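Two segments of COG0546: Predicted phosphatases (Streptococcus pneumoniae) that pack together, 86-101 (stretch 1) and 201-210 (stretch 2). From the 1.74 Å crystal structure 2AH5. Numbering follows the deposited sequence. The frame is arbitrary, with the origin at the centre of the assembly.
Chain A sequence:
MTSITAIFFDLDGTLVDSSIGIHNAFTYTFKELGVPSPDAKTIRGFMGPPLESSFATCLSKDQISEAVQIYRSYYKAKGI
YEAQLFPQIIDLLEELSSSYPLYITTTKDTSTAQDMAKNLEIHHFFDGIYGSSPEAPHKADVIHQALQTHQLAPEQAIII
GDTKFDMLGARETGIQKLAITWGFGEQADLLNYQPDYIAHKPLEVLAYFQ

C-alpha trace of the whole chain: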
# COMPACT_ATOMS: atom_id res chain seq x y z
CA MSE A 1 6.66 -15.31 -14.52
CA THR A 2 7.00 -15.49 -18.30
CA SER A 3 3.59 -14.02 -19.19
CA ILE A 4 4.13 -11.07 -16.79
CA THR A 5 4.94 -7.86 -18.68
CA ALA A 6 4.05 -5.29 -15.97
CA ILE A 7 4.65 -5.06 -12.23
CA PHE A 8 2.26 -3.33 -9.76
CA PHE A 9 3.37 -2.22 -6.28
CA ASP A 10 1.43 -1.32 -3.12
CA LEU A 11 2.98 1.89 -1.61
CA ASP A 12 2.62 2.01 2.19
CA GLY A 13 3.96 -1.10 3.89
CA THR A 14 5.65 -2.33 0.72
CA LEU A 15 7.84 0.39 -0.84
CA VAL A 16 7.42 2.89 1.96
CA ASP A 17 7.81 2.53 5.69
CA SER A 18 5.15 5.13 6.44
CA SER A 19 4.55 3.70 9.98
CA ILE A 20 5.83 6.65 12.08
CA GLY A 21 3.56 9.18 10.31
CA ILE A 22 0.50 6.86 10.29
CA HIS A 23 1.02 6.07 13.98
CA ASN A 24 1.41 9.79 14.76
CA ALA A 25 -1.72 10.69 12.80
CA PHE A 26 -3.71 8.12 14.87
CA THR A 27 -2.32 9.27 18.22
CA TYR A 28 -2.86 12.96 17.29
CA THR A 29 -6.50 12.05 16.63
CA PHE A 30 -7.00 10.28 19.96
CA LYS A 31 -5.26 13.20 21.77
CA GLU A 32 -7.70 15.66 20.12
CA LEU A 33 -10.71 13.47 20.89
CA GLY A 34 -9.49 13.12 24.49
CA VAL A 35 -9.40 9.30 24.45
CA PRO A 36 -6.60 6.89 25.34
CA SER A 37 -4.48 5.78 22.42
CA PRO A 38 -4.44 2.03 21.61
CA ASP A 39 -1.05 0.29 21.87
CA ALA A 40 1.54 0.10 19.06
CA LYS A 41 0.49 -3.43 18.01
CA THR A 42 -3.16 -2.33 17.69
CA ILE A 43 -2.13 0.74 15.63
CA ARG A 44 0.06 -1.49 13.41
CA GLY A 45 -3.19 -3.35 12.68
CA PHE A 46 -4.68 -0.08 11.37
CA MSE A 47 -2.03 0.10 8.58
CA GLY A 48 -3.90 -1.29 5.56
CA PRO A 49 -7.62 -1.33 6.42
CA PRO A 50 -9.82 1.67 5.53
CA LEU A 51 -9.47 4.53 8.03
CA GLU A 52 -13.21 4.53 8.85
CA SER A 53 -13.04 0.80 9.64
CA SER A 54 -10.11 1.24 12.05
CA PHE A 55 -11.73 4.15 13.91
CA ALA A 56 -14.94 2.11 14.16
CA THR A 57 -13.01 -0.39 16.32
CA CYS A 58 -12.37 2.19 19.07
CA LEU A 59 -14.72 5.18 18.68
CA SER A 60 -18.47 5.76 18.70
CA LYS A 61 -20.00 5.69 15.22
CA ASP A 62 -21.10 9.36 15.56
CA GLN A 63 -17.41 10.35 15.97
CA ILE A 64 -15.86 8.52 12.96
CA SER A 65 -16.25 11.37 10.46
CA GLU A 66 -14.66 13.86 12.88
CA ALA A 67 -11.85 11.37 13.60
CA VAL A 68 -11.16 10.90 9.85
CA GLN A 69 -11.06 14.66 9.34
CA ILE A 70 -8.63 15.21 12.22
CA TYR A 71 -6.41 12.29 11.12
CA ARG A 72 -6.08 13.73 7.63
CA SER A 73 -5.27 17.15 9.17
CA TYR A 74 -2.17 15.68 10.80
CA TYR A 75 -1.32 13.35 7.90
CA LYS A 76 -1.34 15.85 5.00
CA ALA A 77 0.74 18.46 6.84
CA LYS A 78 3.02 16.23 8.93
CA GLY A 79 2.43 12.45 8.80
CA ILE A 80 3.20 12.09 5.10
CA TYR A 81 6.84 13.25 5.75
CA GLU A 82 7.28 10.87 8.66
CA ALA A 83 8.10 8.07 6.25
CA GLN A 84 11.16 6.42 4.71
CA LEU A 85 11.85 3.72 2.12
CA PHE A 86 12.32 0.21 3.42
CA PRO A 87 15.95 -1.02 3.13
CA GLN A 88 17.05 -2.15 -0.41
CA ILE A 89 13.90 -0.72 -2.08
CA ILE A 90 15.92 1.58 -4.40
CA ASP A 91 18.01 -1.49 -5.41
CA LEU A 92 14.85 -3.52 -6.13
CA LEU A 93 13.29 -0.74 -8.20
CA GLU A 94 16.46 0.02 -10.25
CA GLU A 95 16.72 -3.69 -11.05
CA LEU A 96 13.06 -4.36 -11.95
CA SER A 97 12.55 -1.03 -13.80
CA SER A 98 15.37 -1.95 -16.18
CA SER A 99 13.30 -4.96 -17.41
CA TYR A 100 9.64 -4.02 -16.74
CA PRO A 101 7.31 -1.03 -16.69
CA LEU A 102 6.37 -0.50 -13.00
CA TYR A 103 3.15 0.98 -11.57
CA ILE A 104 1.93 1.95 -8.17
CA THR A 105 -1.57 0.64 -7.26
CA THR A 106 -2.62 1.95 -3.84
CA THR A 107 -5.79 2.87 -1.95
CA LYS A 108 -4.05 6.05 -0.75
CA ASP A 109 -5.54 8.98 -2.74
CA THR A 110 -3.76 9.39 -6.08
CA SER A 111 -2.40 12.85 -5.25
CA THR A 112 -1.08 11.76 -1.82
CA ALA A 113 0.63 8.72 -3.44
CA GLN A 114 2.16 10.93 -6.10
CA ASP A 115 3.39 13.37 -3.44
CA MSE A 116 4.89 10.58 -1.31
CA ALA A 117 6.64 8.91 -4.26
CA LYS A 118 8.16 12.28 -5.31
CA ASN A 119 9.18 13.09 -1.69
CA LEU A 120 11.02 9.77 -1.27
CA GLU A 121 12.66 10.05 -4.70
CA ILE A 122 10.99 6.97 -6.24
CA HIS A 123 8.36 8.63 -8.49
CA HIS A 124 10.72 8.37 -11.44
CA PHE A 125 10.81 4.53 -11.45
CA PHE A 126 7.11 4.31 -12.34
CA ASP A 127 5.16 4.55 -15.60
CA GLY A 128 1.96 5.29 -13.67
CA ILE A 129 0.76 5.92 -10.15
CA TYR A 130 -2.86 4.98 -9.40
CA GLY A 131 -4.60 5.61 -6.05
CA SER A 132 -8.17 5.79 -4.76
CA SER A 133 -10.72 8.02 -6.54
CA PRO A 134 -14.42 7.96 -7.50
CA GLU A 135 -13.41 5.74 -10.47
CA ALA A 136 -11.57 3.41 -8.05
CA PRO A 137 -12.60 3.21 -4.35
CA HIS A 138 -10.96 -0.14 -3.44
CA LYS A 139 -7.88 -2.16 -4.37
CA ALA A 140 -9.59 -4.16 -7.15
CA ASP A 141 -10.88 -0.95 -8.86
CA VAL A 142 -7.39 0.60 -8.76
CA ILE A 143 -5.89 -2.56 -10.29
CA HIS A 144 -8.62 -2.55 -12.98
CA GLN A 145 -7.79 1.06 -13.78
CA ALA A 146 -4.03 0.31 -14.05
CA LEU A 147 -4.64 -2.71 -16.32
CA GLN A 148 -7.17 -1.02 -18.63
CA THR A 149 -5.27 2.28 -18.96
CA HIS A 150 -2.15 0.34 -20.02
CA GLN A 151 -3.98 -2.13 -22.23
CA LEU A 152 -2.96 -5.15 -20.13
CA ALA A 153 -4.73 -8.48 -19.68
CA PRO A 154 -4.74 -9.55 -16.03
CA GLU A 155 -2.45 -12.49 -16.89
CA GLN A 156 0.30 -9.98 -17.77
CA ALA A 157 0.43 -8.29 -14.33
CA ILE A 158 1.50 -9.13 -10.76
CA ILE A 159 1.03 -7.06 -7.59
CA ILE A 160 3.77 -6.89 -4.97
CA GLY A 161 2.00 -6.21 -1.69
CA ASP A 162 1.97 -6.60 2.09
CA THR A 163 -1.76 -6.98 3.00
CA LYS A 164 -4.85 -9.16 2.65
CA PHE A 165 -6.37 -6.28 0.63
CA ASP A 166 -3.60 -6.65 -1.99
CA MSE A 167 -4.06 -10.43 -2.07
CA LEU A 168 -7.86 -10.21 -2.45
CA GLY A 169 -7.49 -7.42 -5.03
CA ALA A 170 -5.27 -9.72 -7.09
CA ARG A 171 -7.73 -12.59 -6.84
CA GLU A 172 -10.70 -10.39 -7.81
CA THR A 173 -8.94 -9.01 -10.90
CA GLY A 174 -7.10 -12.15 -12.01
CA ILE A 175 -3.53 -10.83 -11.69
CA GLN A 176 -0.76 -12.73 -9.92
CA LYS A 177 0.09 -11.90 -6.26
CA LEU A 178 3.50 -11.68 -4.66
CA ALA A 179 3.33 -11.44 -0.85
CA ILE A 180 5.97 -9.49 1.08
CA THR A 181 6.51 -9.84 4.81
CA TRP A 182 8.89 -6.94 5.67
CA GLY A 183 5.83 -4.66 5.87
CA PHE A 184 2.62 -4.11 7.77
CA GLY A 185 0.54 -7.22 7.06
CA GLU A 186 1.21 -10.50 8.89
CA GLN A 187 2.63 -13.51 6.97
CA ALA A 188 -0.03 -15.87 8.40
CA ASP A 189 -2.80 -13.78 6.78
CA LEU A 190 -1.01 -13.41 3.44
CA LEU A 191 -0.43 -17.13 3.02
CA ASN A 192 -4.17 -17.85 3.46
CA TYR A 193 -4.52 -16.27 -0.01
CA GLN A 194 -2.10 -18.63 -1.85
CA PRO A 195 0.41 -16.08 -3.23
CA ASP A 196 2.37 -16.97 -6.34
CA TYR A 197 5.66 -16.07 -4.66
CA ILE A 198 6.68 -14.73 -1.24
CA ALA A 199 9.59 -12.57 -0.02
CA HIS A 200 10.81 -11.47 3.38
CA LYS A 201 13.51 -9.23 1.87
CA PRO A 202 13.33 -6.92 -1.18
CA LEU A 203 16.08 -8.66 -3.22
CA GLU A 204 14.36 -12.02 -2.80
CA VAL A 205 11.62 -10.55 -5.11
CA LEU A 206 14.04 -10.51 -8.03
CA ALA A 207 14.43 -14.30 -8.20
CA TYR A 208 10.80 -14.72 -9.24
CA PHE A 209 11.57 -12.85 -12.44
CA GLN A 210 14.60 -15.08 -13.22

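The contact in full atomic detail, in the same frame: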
# COMPACT_ATOMS: atom_id res chain seq x y z
N PHE A 86 11.76 1.40 2.78
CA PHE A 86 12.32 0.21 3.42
C PHE A 86 13.74 -0.04 2.87
O PHE A 86 14.07 0.42 1.77
CB PHE A 86 11.43 -1.03 3.17
CG PHE A 86 10.21 -1.07 4.03
CD1 PHE A 86 10.31 -1.42 5.39
CD2 PHE A 86 8.96 -0.77 3.50
CE1 PHE A 86 9.18 -1.46 6.20
CE2 PHE A 86 7.81 -0.81 4.33
CZ PHE A 86 7.94 -1.16 5.67
N PRO A 87 14.59 -0.75 3.63
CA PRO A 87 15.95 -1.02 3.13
C PRO A 87 15.94 -1.74 1.78
O PRO A 87 15.04 -2.51 1.54
CB PRO A 87 16.52 -1.94 4.21
CG PRO A 87 15.75 -1.56 5.48
CD PRO A 87 14.35 -1.31 4.99
N GLN A 88 16.91 -1.46 0.90
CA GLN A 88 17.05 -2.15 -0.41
C GLN A 88 15.93 -1.88 -1.45
O GLN A 88 15.91 -2.47 -2.55
CB GLN A 88 17.22 -3.67 -0.18
CG GLN A 88 18.36 -4.08 0.75
CD GLN A 88 19.70 -3.51 0.32
OE1 GLN A 88 20.28 -2.67 1.02
NE2 GLN A 88 20.19 -3.94 -0.83
N ILE A 89 14.98 -1.01 -1.12
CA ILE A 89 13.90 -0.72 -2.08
C ILE A 89 14.41 -0.04 -3.36
O ILE A 89 14.00 -0.40 -4.46
CB ILE A 89 12.72 0.09 -1.44
CG1 ILE A 89 11.94 -0.77 -0.45
CG2 ILE A 89 11.77 0.61 -2.53
CD1 ILE A 89 11.24 -2.06 -1.06
N ILE A 90 15.30 0.95 -3.21
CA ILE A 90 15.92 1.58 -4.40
C ILE A 90 16.59 0.52 -5.28
O ILE A 90 16.38 0.52 -6.50
CB ILE A 90 16.93 2.72 -4.04
CG1 ILE A 90 16.22 3.91 -3.36
CG2 ILE A 90 17.64 3.23 -5.29
CD1 ILE A 90 15.38 4.76 -4.31
N ASP A 91 17.38 -0.37 -4.67
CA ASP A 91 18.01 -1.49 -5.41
C ASP A 91 16.97 -2.32 -6.19
O ASP A 91 17.16 -2.60 -7.38
CB ASP A 91 18.82 -2.39 -4.49
CG ASP A 91 19.87 -3.22 -5.25
OD1 ASP A 91 20.26 -2.83 -6.40
OD2 ASP A 91 20.30 -4.25 -4.67
N LEU A 92 15.89 -2.69 -5.52
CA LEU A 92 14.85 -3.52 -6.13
C LEU A 92 14.23 -2.80 -7.31
O LEU A 92 14.04 -3.38 -8.40
CB LEU A 92 13.74 -3.82 -5.10
CG LEU A 92 12.53 -4.54 -5.67
CD1 LEU A 92 12.92 -5.92 -6.21
CD2 LEU A 92 11.49 -4.64 -4.56
N LEU A 93 13.88 -1.53 -7.10
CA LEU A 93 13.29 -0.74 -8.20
C LEU A 93 14.22 -0.54 -9.41
O LEU A 93 13.79 -0.71 -10.54
CB LEU A 93 12.81 0.60 -7.68
CG LEU A 93 11.68 0.52 -6.66
CD1 LEU A 93 11.37 1.94 -6.12
CD2 LEU A 93 10.44 -0.16 -7.30
N GLU A 94 15.47 -0.15 -9.16
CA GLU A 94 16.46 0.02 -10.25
C GLU A 94 16.54 -1.27 -11.06
O GLU A 94 16.50 -1.25 -12.29
CB GLU A 94 17.85 0.35 -9.68
CG GLU A 94 18.02 1.68 -9.01
CD GLU A 94 19.41 1.83 -8.35
OE1 GLU A 94 19.80 0.95 -7.51
OE2 GLU A 94 20.09 2.84 -8.64
N GLU A 95 16.60 -2.41 -10.37
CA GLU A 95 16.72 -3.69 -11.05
C GLU A 95 15.48 -4.06 -11.85
O GLU A 95 15.59 -4.38 -13.04
CB GLU A 95 17.07 -4.79 -10.04
CG GLU A 95 18.51 -4.70 -9.51
CD GLU A 95 19.53 -4.77 -10.65
OE1 GLU A 95 19.52 -5.78 -11.38
OE2 GLU A 95 20.31 -3.81 -10.83
N LEU A 96 14.30 -3.99 -11.23
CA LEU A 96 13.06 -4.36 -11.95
C LEU A 96 12.72 -3.38 -13.07
O LEU A 96 12.37 -3.82 -14.16
CB LEU A 96 11.87 -4.50 -10.99
CG LEU A 96 11.82 -5.75 -10.11
CD1 LEU A 96 10.68 -5.62 -9.08
CD2 LEU A 96 11.63 -7.03 -10.92
N SER A 97 12.89 -2.08 -12.81
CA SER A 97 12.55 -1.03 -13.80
C SER A 97 13.36 -1.13 -15.08
O SER A 97 12.91 -0.67 -16.14
CB SER A 97 12.71 0.36 -13.19
OG SER A 97 14.07 0.64 -12.99
N SER A 98 14.56 -1.72 -15.00
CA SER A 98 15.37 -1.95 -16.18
C SER A 98 14.85 -3.08 -17.08
O SER A 98 15.30 -3.21 -18.22
CB SER A 98 16.86 -2.12 -15.83
OG SER A 98 17.10 -3.34 -15.16
N SER A 99 13.87 -3.87 -16.61
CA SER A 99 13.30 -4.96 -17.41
C SER A 99 11.77 -4.91 -17.56
O SER A 99 11.20 -5.60 -18.40
CB SER A 99 13.67 -6.33 -16.80
OG SER A 99 15.08 -6.50 -16.76
N TYR A 100 11.11 -4.10 -16.73
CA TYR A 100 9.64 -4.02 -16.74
C TYR A 100 9.16 -2.60 -16.50
O TYR A 100 9.78 -1.87 -15.74
CB TYR A 100 9.05 -4.85 -15.59
CG TYR A 100 9.33 -6.33 -15.64
CD1 TYR A 100 8.47 -7.18 -16.32
CD2 TYR A 100 10.44 -6.88 -14.99
CE1 TYR A 100 8.70 -8.57 -16.37
CE2 TYR A 100 10.68 -8.24 -15.02
CZ TYR A 100 9.80 -9.09 -15.73
OH TYR A 100 10.02 -10.45 -15.79
N PRO A 101 8.00 -2.25 -17.09
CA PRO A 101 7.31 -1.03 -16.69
C PRO A 101 6.73 -1.33 -15.30
O PRO A 101 6.21 -2.44 -15.10
CB PRO A 101 6.19 -0.90 -17.75
CG PRO A 101 5.90 -2.31 -18.17
CD PRO A 101 7.25 -3.02 -18.11
N LYS A 201 12.53 -10.25 2.14
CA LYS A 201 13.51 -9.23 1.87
C LYS A 201 13.36 -8.75 0.42
O LYS A 201 13.13 -9.57 -0.47
CB LYS A 201 14.94 -9.77 2.01
CG LYS A 201 15.42 -10.01 3.43
CD LYS A 201 16.79 -10.67 3.33
CE LYS A 201 17.76 -10.20 4.41
NZ LYS A 201 19.10 -10.85 4.25
N PRO A 202 13.52 -7.44 0.18
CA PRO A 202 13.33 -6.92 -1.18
C PRO A 202 14.06 -7.67 -2.28
O PRO A 202 13.44 -7.95 -3.29
CB PRO A 202 13.81 -5.47 -1.07
CG PRO A 202 13.42 -5.12 0.36
CD PRO A 202 13.84 -6.35 1.12
N LEU A 203 15.34 -8.02 -2.11
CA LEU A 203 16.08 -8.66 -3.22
C LEU A 203 15.66 -10.11 -3.52
O LEU A 203 15.87 -10.64 -4.64
CB LEU A 203 17.61 -8.48 -3.12
CG LEU A 203 18.13 -7.04 -3.01
CD1 LEU A 203 19.67 -7.00 -3.08
CD2 LEU A 203 17.53 -6.11 -4.06
N GLU A 204 14.96 -10.71 -2.56
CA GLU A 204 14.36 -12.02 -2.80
C GLU A 204 13.26 -11.95 -3.94
O GLU A 204 13.01 -12.91 -4.66
CB GLU A 204 13.77 -12.48 -1.49
CG GLU A 204 13.41 -13.92 -1.45
CD GLU A 204 12.88 -14.31 -0.09
OE1 GLU A 204 12.83 -13.45 0.84
OE2 GLU A 204 12.50 -15.49 0.02
N VAL A 205 12.67 -10.77 -4.10
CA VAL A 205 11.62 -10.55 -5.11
C VAL A 205 12.15 -10.83 -6.51
O VAL A 205 11.45 -11.32 -7.39
CB VAL A 205 11.08 -9.10 -5.04
CG1 VAL A 205 10.16 -8.82 -6.22
CG2 VAL A 205 10.30 -8.86 -3.74
N LEU A 206 13.43 -10.53 -6.70
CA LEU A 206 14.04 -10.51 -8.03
C LEU A 206 14.10 -11.89 -8.63
O LEU A 206 13.96 -12.04 -9.83
CB LEU A 206 15.44 -9.93 -7.92
CG LEU A 206 15.45 -8.44 -7.66
CD1 LEU A 206 16.89 -8.03 -7.33
CD2 LEU A 206 14.92 -7.67 -8.88
N ALA A 207 14.30 -12.90 -7.78
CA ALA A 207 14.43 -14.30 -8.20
C ALA A 207 13.20 -14.82 -8.92
O ALA A 207 13.30 -15.68 -9.80
CB ALA A 207 14.75 -15.18 -6.97
N TYR A 208 12.01 -14.30 -8.57
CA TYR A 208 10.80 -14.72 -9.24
C TYR A 208 10.87 -14.43 -10.72
O TYR A 208 10.39 -15.23 -11.53
CB TYR A 208 9.54 -14.09 -8.64
CG TYR A 208 8.25 -14.69 -9.18
CD1 TYR A 208 7.99 -16.06 -9.03
CD2 TYR A 208 7.31 -13.91 -9.86
CE1 TYR A 208 6.81 -16.62 -9.51
CE2 TYR A 208 6.12 -14.46 -10.36
CZ TYR A 208 5.88 -15.82 -10.18
OH TYR A 208 4.72 -16.41 -10.65
N PHE A 209 11.47 -13.29 -11.06
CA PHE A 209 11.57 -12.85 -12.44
C PHE A 209 12.85 -13.36 -13.14
O PHE A 209 13.20 -12.88 -14.21
CB PHE A 209 11.43 -11.32 -12.48
CG PHE A 209 10.20 -10.82 -11.76
CD1 PHE A 209 8.99 -10.69 -12.44
CD2 PHE A 209 10.24 -10.53 -10.39
CE1 PHE A 209 7.83 -10.25 -11.78
CE2 PHE A 209 9.08 -10.08 -9.72
CZ PHE A 209 7.87 -9.96 -10.42
N GLN A 210 13.52 -14.34 -12.53
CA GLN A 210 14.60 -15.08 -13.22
C GLN A 210 14.27 -16.58 -13.29
O GLN A 210 13.87 -17.19 -12.28
CB GLN A 210 15.96 -14.87 -12.55
CG GLN A 210 16.43 -13.42 -12.51
CD GLN A 210 16.77 -12.84 -13.87
OE1 GLN A 210 16.45 -11.68 -14.16
NE2 GLN A 210 17.42 -13.64 -14.72
O HOH W 1 13.28 -10.62 -15.59

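This is an apolar side-chain contact between two nearly parallel helical segments, with no direct hydrogen bond between them and a single water bridging its C-terminal end. The axes of helix 89-97 and the short, weakly bonded helix at about 204-208 differ in direction by 18° and approach to 10.4 Å, a separation that side chains must fill. Together the stretches bury 576 Å², and the residues involved lie more than 100 positions apart in sequence.

The backbones come nearest at the N-terminal end, where CA of Leu92 is 6.0 Å from CA of Leu203 and CA of Gln88 is 6.1 Å from CA of Pro202. Here a type II turn from Phe86 to Ile89 leads into the first helix, with Gln88 at the N-cap position. Pro202, whose CA-to-CB bond points toward the first stretch, is buried and loses 80 Å² to it, the largest area of any residue in the contact. The compact ring fits the close spacing: CG of Pro202 lies 3.3 Å from O of Pro87 and 4.0 Å from CD1 of Ile89, while CB of Pro202 lies 4.0 Å from CB of Gln88. The Ile89 CA-to-CB bond points away, but the m, m rotamer brings the end of the chain nearer to Pro202.

Leu92 is the central apolar residue of the first helix. Its CA-to-CB bond points sideways, and its t, p rotamer carries the branched end inward. CD1 of Leu92 is 3.9 Å from CB of Val205 and 3.8 Å from CD2 of Leu206, and it also meets the backbone, 3.6 Å from O of Pro202. CD2 of Leu92 reaches to 4.3 Å from CB of Pro202. One turn on, Leu96 extends the apolar seam, with CG 3.8 Å from CD2 of Leu206 and CD1 4.3 Å from CG1 of Val205. Val205 is buried and its CA-to-CB bond points toward the first stretch, so its short branched side chain packs against both leucines.

The margin mixes polar and apolar groups. Leu203 is exposed despite losing 69 Å² to the contact; its CD1 lies 3.2 Å from OD2 of Asp91 and 3.8 Å from NE2 of Gln88, which are van der Waals approaches. Farther along, CB of Glu95 packs 3.8 Å from CD2 of Leu206, so the glutamate contributes aliphatic surface while its carboxylate remains free of the partner stretch.

Phe209 closes the C-terminal end. CD2 of Leu96 sits over one face of its ring, 4.2 Å from the centroid of the Phe209 ring and 28° off the normal, a CH-pi contact. Tyr100 approaches the edge of that ring, its OH 3.5 Å from CD1 of Phe209; the two rings form an oblique pair, with centroids 5.3 Å apart and planes at 65°. The water donates to O of Phe209 at 2.6 Å and to OH of Tyr100 at 3.3 Å, linking the stretches through polar atoms beside this aromatic pair.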